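E3 SUMO-protein ligase SIZ1 (Saccharomyces cerevisiae, PDB 3I2D) acts as an E3 ligase of yeast, promoting attachment of SUMO to septins and PCNA in cooperation with the conjugating enzyme Ubc9. Local coordinates at residues Ile80-Met85 against Ser97-Leu102; Cys147-Ile152 against Asp170-Lys176; Ile247-Gln251 against Phe308-Leu313. The contacts are given in a common frame with arbitrary orientation. Residue numbers count along the deposited sequence, not the author numbering.

Contact 1: Ile80-Met85 against Ser97-Leu102; sequences IPELVM and SAKFKL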
loop_
_atom_site.group_PDB
_atom_site.type_symbol
_atom_site.label_atom_id
_atom_site.label_comp_id
_atom_site.label_asym_id
_atom_site.label_seq_id
_atom_site.Cartn_x
_atom_site.Cartn_y
_atom_site.Cartn_z
ATOM N N ILE A 80 -14.105 15.423 1.514
ATOM C CA ILE A 80 -14.379 16.812 1.877
ATOM C C ILE A 80 -14.882 17.356 0.533
ATOM O O ILE A 80 -14.098 17.739 -0.337
ATOM C CB ILE A 80 -13.102 17.526 2.334
ATOM C CG1 ILE A 80 -12.619 16.902 3.638
ATOM C CG2 ILE A 80 -13.373 18.992 2.549
ATOM C CD1 ILE A 80 -11.393 17.568 4.183
ATOM N N PRO A 81 -16.216 17.406 0.369
ATOM C CA PRO A 81 -16.971 17.848 -0.811
ATOM C C PRO A 81 -16.463 19.079 -1.532
ATOM O O PRO A 81 -16.339 19.080 -2.757
ATOM C CB PRO A 81 -18.378 18.029 -0.263
ATOM C CG PRO A 81 -18.107 18.558 1.101
ATOM C CD PRO A 81 -17.019 17.631 1.587
ATOM N N GLU A 82 -16.164 20.121 -0.769
ATOM C CA GLU A 82 -15.681 21.368 -1.332
ATOM C C GLU A 82 -14.311 21.243 -2.018
ATOM O O GLU A 82 -13.997 22.011 -2.920
ATOM C CB GLU A 82 -15.644 22.426 -0.227
ATOM C CG GLU A 82 -16.169 21.913 1.114
ATOM C CD GLU A 82 -16.726 23.018 2.000
ATOM O OE1 GLU A 82 -17.768 23.607 1.626
ATOM O OE2 GLU A 82 -16.123 23.301 3.065
ATOM N N LEU A 83 -13.508 20.270 -1.592
ATOM C CA LEU A 83 -12.172 20.043 -2.157
ATOM C C LEU A 83 -12.211 19.171 -3.410
ATOM O O LEU A 83 -11.775 18.021 -3.399
ATOM C CB LEU A 83 -11.272 19.375 -1.119
ATOM C CG LEU A 83 -10.086 20.179 -0.612
ATOM C CD1 LEU A 83 -9.285 19.333 0.363
ATOM C CD2 LEU A 83 -9.223 20.596 -1.786
ATOM N N VAL A 84 -12.751 19.714 -4.487
ATOM C CA VAL A 84 -12.824 18.983 -5.739
ATOM C C VAL A 84 -12.533 19.984 -6.829
ATOM O O VAL A 84 -13.315 20.906 -7.067
ATOM C CB VAL A 84 -14.204 18.378 -5.943
ATOM C CG1 VAL A 84 -14.270 17.668 -7.288
ATOM C CG2 VAL A 84 -14.501 17.419 -4.808
ATOM N N MET A 85 -11.394 19.810 -7.482
ATOM C CA MET A 85 -10.978 20.729 -8.531
ATOM C C MET A 85 -10.738 20.020 -9.863
ATOM O O MET A 85 -10.653 18.791 -9.937
ATOM C CB MET A 85 -9.707 21.451 -8.080
ATOM C CG MET A 85 -9.781 21.908 -6.630
ATOM S SD MET A 85 -8.226 22.505 -5.939
ATOM C CE MET A 85 -7.270 21.004 -5.794
ATOM N N SER A 97 -8.330 26.346 -7.480
ATOM C CA SER A 97 -8.333 26.602 -6.068
ATOM C C SER A 97 -9.597 26.045 -5.453
ATOM O O SER A 97 -10.527 25.628 -6.145
ATOM C CB SER A 97 -8.258 28.109 -5.822
ATOM O OG SER A 97 -9.303 28.783 -6.508
ATOM N N ALA A 98 -9.615 26.034 -4.137
ATOM C CA ALA A 98 -10.761 25.554 -3.411
ATOM C C ALA A 98 -10.667 26.140 -2.020
ATOM O O ALA A 98 -9.577 26.334 -1.478
ATOM C CB ALA A 98 -10.755 24.038 -3.348
ATOM N N LYS A 99 -11.824 26.465 -1.468
ATOM C CA LYS A 99 -11.899 27.004 -0.129
ATOM C C LYS A 99 -12.850 26.047 0.563
ATOM O O LYS A 99 -13.851 25.611 -0.032
ATOM C CB LYS A 99 -12.462 28.425 -0.152
ATOM C CG LYS A 99 -11.556 29.434 -0.852
ATOM C CD LYS A 99 -12.182 30.825 -0.885
ATOM C CE LYS A 99 -11.227 31.871 -1.448
ATOM N NZ LYS A 99 -10.859 31.609 -2.868
ATOM N N PHE A 100 -12.523 25.689 1.799
ATOM C CA PHE A 100 -13.357 24.770 2.549
ATOM C C PHE A 100 -13.066 24.949 4.027
ATOM O O PHE A 100 -11.943 25.283 4.408
ATOM C CB PHE A 100 -13.044 23.329 2.110
ATOM C CG PHE A 100 -11.618 22.910 2.375
ATOM C CD1 PHE A 100 -11.288 22.189 3.521
ATOM C CD2 PHE A 100 -10.595 23.301 1.518
ATOM C CE1 PHE A 100 -9.968 21.869 3.815
ATOM C CE2 PHE A 100 -9.265 22.985 1.806
ATOM C CZ PHE A 100 -8.954 22.269 2.959
ATOM N N LYS A 101 -14.088 24.756 4.852
ATOM C CA LYS A 101 -13.933 24.838 6.301
ATOM C C LYS A 101 -14.210 23.445 6.849
ATOM O O LYS A 101 -15.148 22.774 6.421
ATOM C CB LYS A 101 -14.916 25.838 6.915
ATOM C CG LYS A 101 -14.528 27.296 6.729
ATOM C CD LYS A 101 -15.257 28.196 7.726
ATOM C CE LYS A 101 -14.708 28.039 9.151
ATOM N NZ LYS A 101 -14.873 26.670 9.741
ATOM N N LEU A 102 -13.388 23.001 7.787
ATOM C CA LEU A 102 -13.580 21.675 8.354
ATOM C C LEU A 102 -14.738 21.647 9.330
ATOM O O LEU A 102 -14.763 22.413 10.298
ATOM C CB LEU A 102 -12.309 21.205 9.064
ATOM C CG LEU A 102 -11.179 20.789 8.132
ATOM C CD1 LEU A 102 -10.045 20.206 8.954
ATOM C CD2 LEU A 102 -11.706 19.768 7.128
#
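Sheet-to-sheet packing along one edge of the PINIT domain is the principle illustrated here. The domain holds two four-stranded antiparallel sheets, and strands 74-90 and 93-100, each at the border of its own sheet, lie next to each other. Their segments 83-85 and 97-100 run almost antiparallel (163°), yet the axes stay 7.0 Å apart at closest approach. The backbones instead bond inside their own sheets, M85 with L197 and A98 with V184, and side chains fill the space between.

The first strand turns a corner at P81 and E82. A type I turn from I80 to L83, closed by L83 N to I80 O at 2.9 Å, overlaps an inverse gamma turn centred on L83. I80 before the corner and L83 and M85 after it all meet segment 97-102. L83 CG lies over one face of the F100 ring, 4.1 Å from its centroid, in a CH-pi contact, while I80 CG2 approaches CD1 of F100 at 3.9 Å. Small A98 fits beneath its larger neighbours, with its CB 3.9 Å from M85 SD and 4.1 Å from L83 CD2. Beyond the ring, I80 CD1 meets L102 CD2 at 3.7 Å. At the exposed side E82, its chi1 nearly eclipsed at -2°, reaches past F100, and its OE2 accepts a hydrogen bond from K101 N at 3.1 Å.

Contact 2: Cys147-Ile152 against Asp170-Lys176; sequences CNNVQI and DLTPHLK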
loop_
_atom_site.group_PDB
_atom_site.type_symbol
_atom_site.label_atom_id
_atom_site.label_comp_id
_atom_site.label_asym_id
_atom_site.label_seq_id
_atom_site.Cartn_x
_atom_site.Cartn_y
_atom_site.Cartn_z
ATOM N N CYS A 147 -1.226 25.112 0.397
ATOM C CA CYS A 147 -2.347 25.006 1.314
ATOM C C CYS A 147 -2.199 26.192 2.250
ATOM O O CYS A 147 -1.187 26.314 2.949
ATOM C CB CYS A 147 -2.292 23.713 2.115
ATOM S SG CYS A 147 -3.817 23.447 3.006
ATOM N N ASN A 148 -3.203 27.067 2.256
ATOM C CA ASN A 148 -3.171 28.267 3.078
ATOM C C ASN A 148 -1.805 28.946 2.920
ATOM O O ASN A 148 -1.049 29.115 3.882
ATOM C CB ASN A 148 -3.442 27.928 4.546
ATOM C CG ASN A 148 -4.780 27.231 4.749
ATOM O OD1 ASN A 148 -5.785 27.591 4.134
ATOM N ND2 ASN A 148 -4.800 26.236 5.633
ATOM N N ASN A 149 -1.499 29.294 1.673
ATOM C CA ASN A 149 -0.275 29.987 1.284
ATOM C C ASN A 149 1.068 29.289 1.520
ATOM O O ASN A 149 2.119 29.892 1.291
ATOM C CB ASN A 149 -0.246 31.381 1.923
ATOM C CG ASN A 149 0.650 32.350 1.168
ATOM O OD1 ASN A 149 0.463 32.570 -0.028
ATOM N ND2 ASN A 149 1.629 32.934 1.861
ATOM N N VAL A 150 1.046 28.033 1.964
ATOM C CA VAL A 150 2.291 27.286 2.190
ATOM C C VAL A 150 2.456 26.195 1.128
ATOM O O VAL A 150 1.507 25.461 0.824
ATOM C CB VAL A 150 2.317 26.586 3.569
ATOM C CG1 VAL A 150 3.722 26.064 3.859
ATOM C CG2 VAL A 150 1.860 27.537 4.651
ATOM N N GLN A 151 3.660 26.082 0.571
ATOM C CA GLN A 151 3.909 25.068 -0.444
ATOM C C GLN A 151 4.082 23.704 0.195
ATOM O O GLN A 151 4.866 23.535 1.121
ATOM C CB GLN A 151 5.153 25.376 -1.272
ATOM C CG GLN A 151 5.225 24.497 -2.519
ATOM C CD GLN A 151 6.599 24.450 -3.154
ATOM O OE1 GLN A 151 7.501 23.771 -2.661
ATOM N NE2 GLN A 151 6.766 25.178 -4.253
ATOM N N ILE A 152 3.352 22.729 -0.331
ATOM C CA ILE A 152 3.382 21.367 0.171
ATOM C C ILE A 152 4.359 20.465 -0.584
ATOM O O ILE A 152 4.128 20.107 -1.738
ATOM C CB ILE A 152 1.973 20.771 0.100
ATOM C CG1 ILE A 152 1.068 21.525 1.065
ATOM C CG2 ILE A 152 1.999 19.293 0.406
ATOM C CD1 ILE A 152 -0.379 21.226 0.860
ATOM N N ASP A 170 -0.215 15.288 1.392
ATOM C CA ASP A 170 -0.690 15.483 2.759
ATOM C C ASP A 170 -0.895 16.968 3.045
ATOM O O ASP A 170 0.086 17.693 3.230
ATOM C CB ASP A 170 0.357 14.950 3.741
ATOM C CG ASP A 170 -0.228 14.618 5.106
ATOM O OD1 ASP A 170 -1.246 15.232 5.483
ATOM O OD2 ASP A 170 0.333 13.746 5.809
ATOM N N LEU A 171 -2.152 17.419 3.091
ATOM C CA LEU A 171 -2.473 18.829 3.384
ATOM C C LEU A 171 -2.549 19.096 4.891
ATOM O O LEU A 171 -2.347 20.218 5.346
ATOM C CB LEU A 171 -3.842 19.224 2.811
ATOM C CG LEU A 171 -4.220 18.945 1.368
ATOM C CD1 LEU A 171 -5.669 19.330 1.152
ATOM C CD2 LEU A 171 -3.321 19.716 0.453
ATOM N N THR A 172 -2.860 18.047 5.642
ATOM C CA THR A 172 -3.051 18.091 7.085
ATOM C C THR A 172 -2.231 19.013 7.977
ATOM O O THR A 172 -2.798 19.766 8.766
ATOM C CB THR A 172 -2.965 16.699 7.644
ATOM O OG1 THR A 172 -3.553 15.791 6.701
ATOM C CG2 THR A 172 -3.730 16.619 8.945
ATOM N N PRO A 173 -0.898 18.966 7.884
ATOM C CA PRO A 173 -0.117 19.856 8.750
ATOM C C PRO A 173 -0.246 21.352 8.463
ATOM O O PRO A 173 0.346 22.164 9.170
ATOM C CB PRO A 173 1.319 19.358 8.555
ATOM C CG PRO A 173 1.316 18.845 7.155
ATOM C CD PRO A 173 -0.013 18.088 7.098
ATOM N N HIS A 174 -1.016 21.727 7.448
ATOM C CA HIS A 174 -1.164 23.143 7.099
ATOM C C HIS A 174 -2.594 23.646 7.164
ATOM O O HIS A 174 -2.897 24.738 6.680
ATOM C CB HIS A 174 -0.599 23.398 5.702
ATOM C CG HIS A 174 0.794 22.891 5.531
ATOM N ND1 HIS A 174 1.873 23.469 6.163
ATOM C CD2 HIS A 174 1.272 21.806 4.880
ATOM C CE1 HIS A 174 2.957 22.756 5.913
ATOM N NE2 HIS A 174 2.619 21.740 5.140
ATOM N N LEU A 175 -3.482 22.850 7.745
ATOM C CA LEU A 175 -4.865 23.281 7.883
ATOM C C LEU A 175 -4.883 24.395 8.929
ATOM O O LEU A 175 -4.003 24.448 9.799
ATOM C CB LEU A 175 -5.753 22.127 8.359
ATOM C CG LEU A 175 -6.183 21.068 7.345
ATOM C CD1 LEU A 175 -6.946 19.977 8.068
ATOM C CD2 LEU A 175 -7.052 21.695 6.263
ATOM N N LYS A 176 -5.862 25.293 8.833
ATOM C CA LYS A 176 -5.994 26.374 9.803
ATOM C C LYS A 176 -6.887 25.859 10.942
ATOM O O LYS A 176 -7.481 24.783 10.823
ATOM C CB LYS A 176 -6.608 27.610 9.140
ATOM C CG LYS A 176 -5.612 28.449 8.349
ATOM C CD LYS A 176 -6.294 29.665 7.715
ATOM C CE LYS A 176 -5.297 30.569 6.994
ATOM N NZ LYS A 176 -4.205 31.004 7.906
#
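N148 illustrates how one side-chain amide can bridge a hairpin turn and a facing loop. Its CA-to-CB bond points toward the facing segment, and with chi1 m its ND2 donates to the H174 carbonyl, N148 ND2 to H174 O being 2.6 Å. The same amide bonds to the 182-191 strand, at N182 and N183. N148 and N149 are the middle residues of a type I' turn from C147 to V150, the classic two-residue beta hairpin. That hairpin ends one sheet of the PINIT domain, and the segment facing it leaves strand 169-170, the border of the other sheet, so the contact joins the two sheets at their edges.

H174, also m in chi1, places its ring beside V150 and I152: V150 CG1 approaches H174 ND1 at 3.9 Å and I152 CG1 lies 3.8 Å from H174 CD2. I152 and L171 share the m,t rotamer, which brings I152 CD1 within 3.3 Å of L171 CD2. C147, t in chi1, brings SG to 4.2 Å from L171 CB. D170 is t in chi1 and turns back on its own segment, where its OD1 accepts from T172 OG1 at 2.7 Å; its OD2 pairs with R118 in a salt bridge.

Contact 3: Ile247-Gln251 against Phe308-Leu313; sequences IMSLQ and FVDDIL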
loop_
_atom_site.group_PDB
_atom_site.type_symbol
_atom_site.label_atom_id
_atom_site.label_comp_id
_atom_site.label_asym_id
_atom_site.label_seq_id
_atom_site.Cartn_x
_atom_site.Cartn_y
_atom_site.Cartn_z
ATOM N N ILE A 247 19.037 -27.253 3.005
ATOM C CA ILE A 247 19.420 -26.326 4.058
ATOM C C ILE A 247 18.515 -25.107 3.897
ATOM O O ILE A 247 18.428 -24.522 2.815
ATOM C CB ILE A 247 20.896 -25.890 3.939
ATOM C CG1 ILE A 247 21.822 -27.108 4.030
ATOM C CG2 ILE A 247 21.232 -24.921 5.050
ATOM C CD1 ILE A 247 21.758 -28.053 2.823
ATOM N N MET A 248 17.818 -24.747 4.970
ATOM C CA MET A 248 16.908 -23.613 4.957
ATOM C C MET A 248 17.402 -22.610 5.964
ATOM O O MET A 248 17.919 -22.997 7.006
ATOM C CB MET A 248 15.499 -24.058 5.339
ATOM C CG MET A 248 14.523 -22.921 5.563
ATOM S SD MET A 248 12.868 -23.503 5.973
ATOM C CE MET A 248 13.034 -23.707 7.743
ATOM N N SER A 249 17.236 -21.326 5.659
ATOM C CA SER A 249 17.679 -20.265 6.554
ATOM C C SER A 249 16.574 -19.773 7.465
ATOM O O SER A 249 15.408 -19.746 7.085
ATOM C CB SER A 249 18.206 -19.074 5.756
ATOM O OG SER A 249 18.604 -18.018 6.618
ATOM N N LEU A 250 16.954 -19.383 8.675
ATOM C CA LEU A 250 16.004 -18.845 9.637
ATOM C C LEU A 250 16.061 -17.313 9.508
ATOM O O LEU A 250 15.311 -16.583 10.159
ATOM C CB LEU A 250 16.391 -19.272 11.053
ATOM C CG LEU A 250 16.474 -20.777 11.304
ATOM C CD1 LEU A 250 16.696 -21.024 12.791
ATOM C CD2 LEU A 250 15.190 -21.452 10.834
ATOM N N GLN A 251 16.965 -16.851 8.650
ATOM C CA GLN A 251 17.171 -15.437 8.392
ATOM C C GLN A 251 16.227 -14.912 7.310
ATOM O O GLN A 251 15.895 -15.617 6.356
ATOM C CB GLN A 251 18.625 -15.195 7.958
ATOM C CG GLN A 251 19.665 -15.725 8.946
ATOM C CD GLN A 251 19.500 -15.139 10.343
ATOM O OE1 GLN A 251 19.921 -14.020 10.615
ATOM N NE2 GLN A 251 18.870 -15.895 11.230
ATOM N N PHE A 308 5.278 -24.384 9.823
ATOM C CA PHE A 308 6.472 -25.207 9.854
ATOM C C PHE A 308 7.664 -24.393 10.331
ATOM O O PHE A 308 8.300 -24.747 11.327
ATOM C CB PHE A 308 6.809 -25.783 8.477
ATOM C CG PHE A 308 7.973 -26.733 8.513
ATOM C CD1 PHE A 308 7.837 -28.000 9.079
ATOM C CD2 PHE A 308 9.226 -26.342 8.063
ATOM C CE1 PHE A 308 8.928 -28.859 9.201
ATOM C CE2 PHE A 308 10.329 -27.198 8.181
ATOM C CZ PHE A 308 10.176 -28.457 8.751
ATOM N N VAL A 309 7.955 -23.304 9.611
ATOM C CA VAL A 309 9.081 -22.430 9.924
ATOM C C VAL A 309 8.922 -21.739 11.277
ATOM O O VAL A 309 9.902 -21.540 11.999
ATOM C CB VAL A 309 9.289 -21.362 8.819
ATOM C CG1 VAL A 309 10.470 -20.478 9.172
ATOM C CG2 VAL A 309 9.548 -22.030 7.492
ATOM N N ASP A 310 7.691 -21.371 11.619
ATOM C CA ASP A 310 7.429 -20.728 12.897
ATOM C C ASP A 310 7.848 -21.690 14.008
ATOM O O ASP A 310 8.490 -21.285 14.976
ATOM C CB ASP A 310 5.947 -20.402 13.034
ATOM C CG ASP A 310 5.686 -19.297 14.039
ATOM O OD1 ASP A 310 4.500 -19.030 14.340
ATOM O OD2 ASP A 310 6.664 -18.684 14.516
ATOM N N ASP A 311 7.488 -22.965 13.863
ATOM C CA ASP A 311 7.839 -23.983 14.854
ATOM C C ASP A 311 9.350 -24.044 15.086
ATOM O O ASP A 311 9.817 -23.912 16.216
ATOM C CB ASP A 311 7.337 -25.361 14.410
ATOM C CG ASP A 311 5.876 -25.599 14.763
ATOM O OD1 ASP A 311 5.213 -24.633 15.221
ATOM O OD2 ASP A 311 5.399 -26.752 14.581
ATOM N N ILE A 312 10.113 -24.245 14.017
ATOM C CA ILE A 312 11.564 -24.317 14.148
ATOM C C ILE A 312 12.091 -23.047 14.818
ATOM O O ILE A 312 12.929 -23.098 15.712
ATOM C CB ILE A 312 12.247 -24.468 12.761
ATOM C CG1 ILE A 312 11.689 -25.698 12.040
ATOM C CG2 ILE A 312 13.765 -24.586 12.924
ATOM C CD1 ILE A 312 12.312 -25.940 10.691
ATOM N N LEU A 313 11.573 -21.904 14.387
ATOM C CA LEU A 313 12.001 -20.606 14.901
ATOM C C LEU A 313 11.736 -20.429 16.390
ATOM O O LEU A 313 12.552 -19.862 17.117
ATOM C CB LEU A 313 11.294 -19.507 14.106
ATOM C CG LEU A 313 12.115 -18.361 13.519
ATOM C CD1 LEU A 313 13.418 -18.840 12.889
ATOM C CD2 LEU A 313 11.244 -17.668 12.495
#
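In the SP-RING zinc-finger domain, strand 245-249 and helix 307-313 show how an apolar core is assembled from interlocking side chains alone. The strand crosses the helix at -79°, their axes 11.3 Å apart at closest approach, a gap spanned by long side chains from both sides.

M248 is the main projection of the strand. Its chi1 and chi2 are both t, so the chain is extended and only the terminal methyl swings, and CE drops into a hollow of the helix lined by F308 and V309 and, about one turn on, I312. I312, in turn, is the helix's own bump: its CD1 meets M248 CE at 3.8 Å and its CG2 meets L250 CD2 at 4.0 Å, so it rests against both M248 and L250. All six touching residues are buried, and V323 of strand 322-326 adds to the same core, touching both L250 and I312. The zinc ion held by C268, H270, C291 and C294 lies further off, about 12 Å from the side chain of V309, so this packing is part of the body of the finger rather than of the metal site. Past the strand, L250 turns its flank to the end of the helix segment, where its CB lies 3.5 Å from L313 CD1.

How the contacts relate
Followed from the N terminus, the three contacts close one after another, neither nesting nor crossing. Contact 1 shuts a short loop of 11 residues, largely strand, where the chain passes from one PINIT sheet to the other. Contact 2 shuts one of 17 residues and joins the sheets at their other borders. The two abut, L102 CD1 lying 3.2 Å from L175 CD1 and L83 CD1 3.7 Å from L171 CD1, so both feed one core. Contact 3 closes a far longer excursion of 56 residues, which contains all four zinc ligands, and lies in the SP-RING, its centre about 52 Å from that of contact 1 and about 48 Å from that of contact 2.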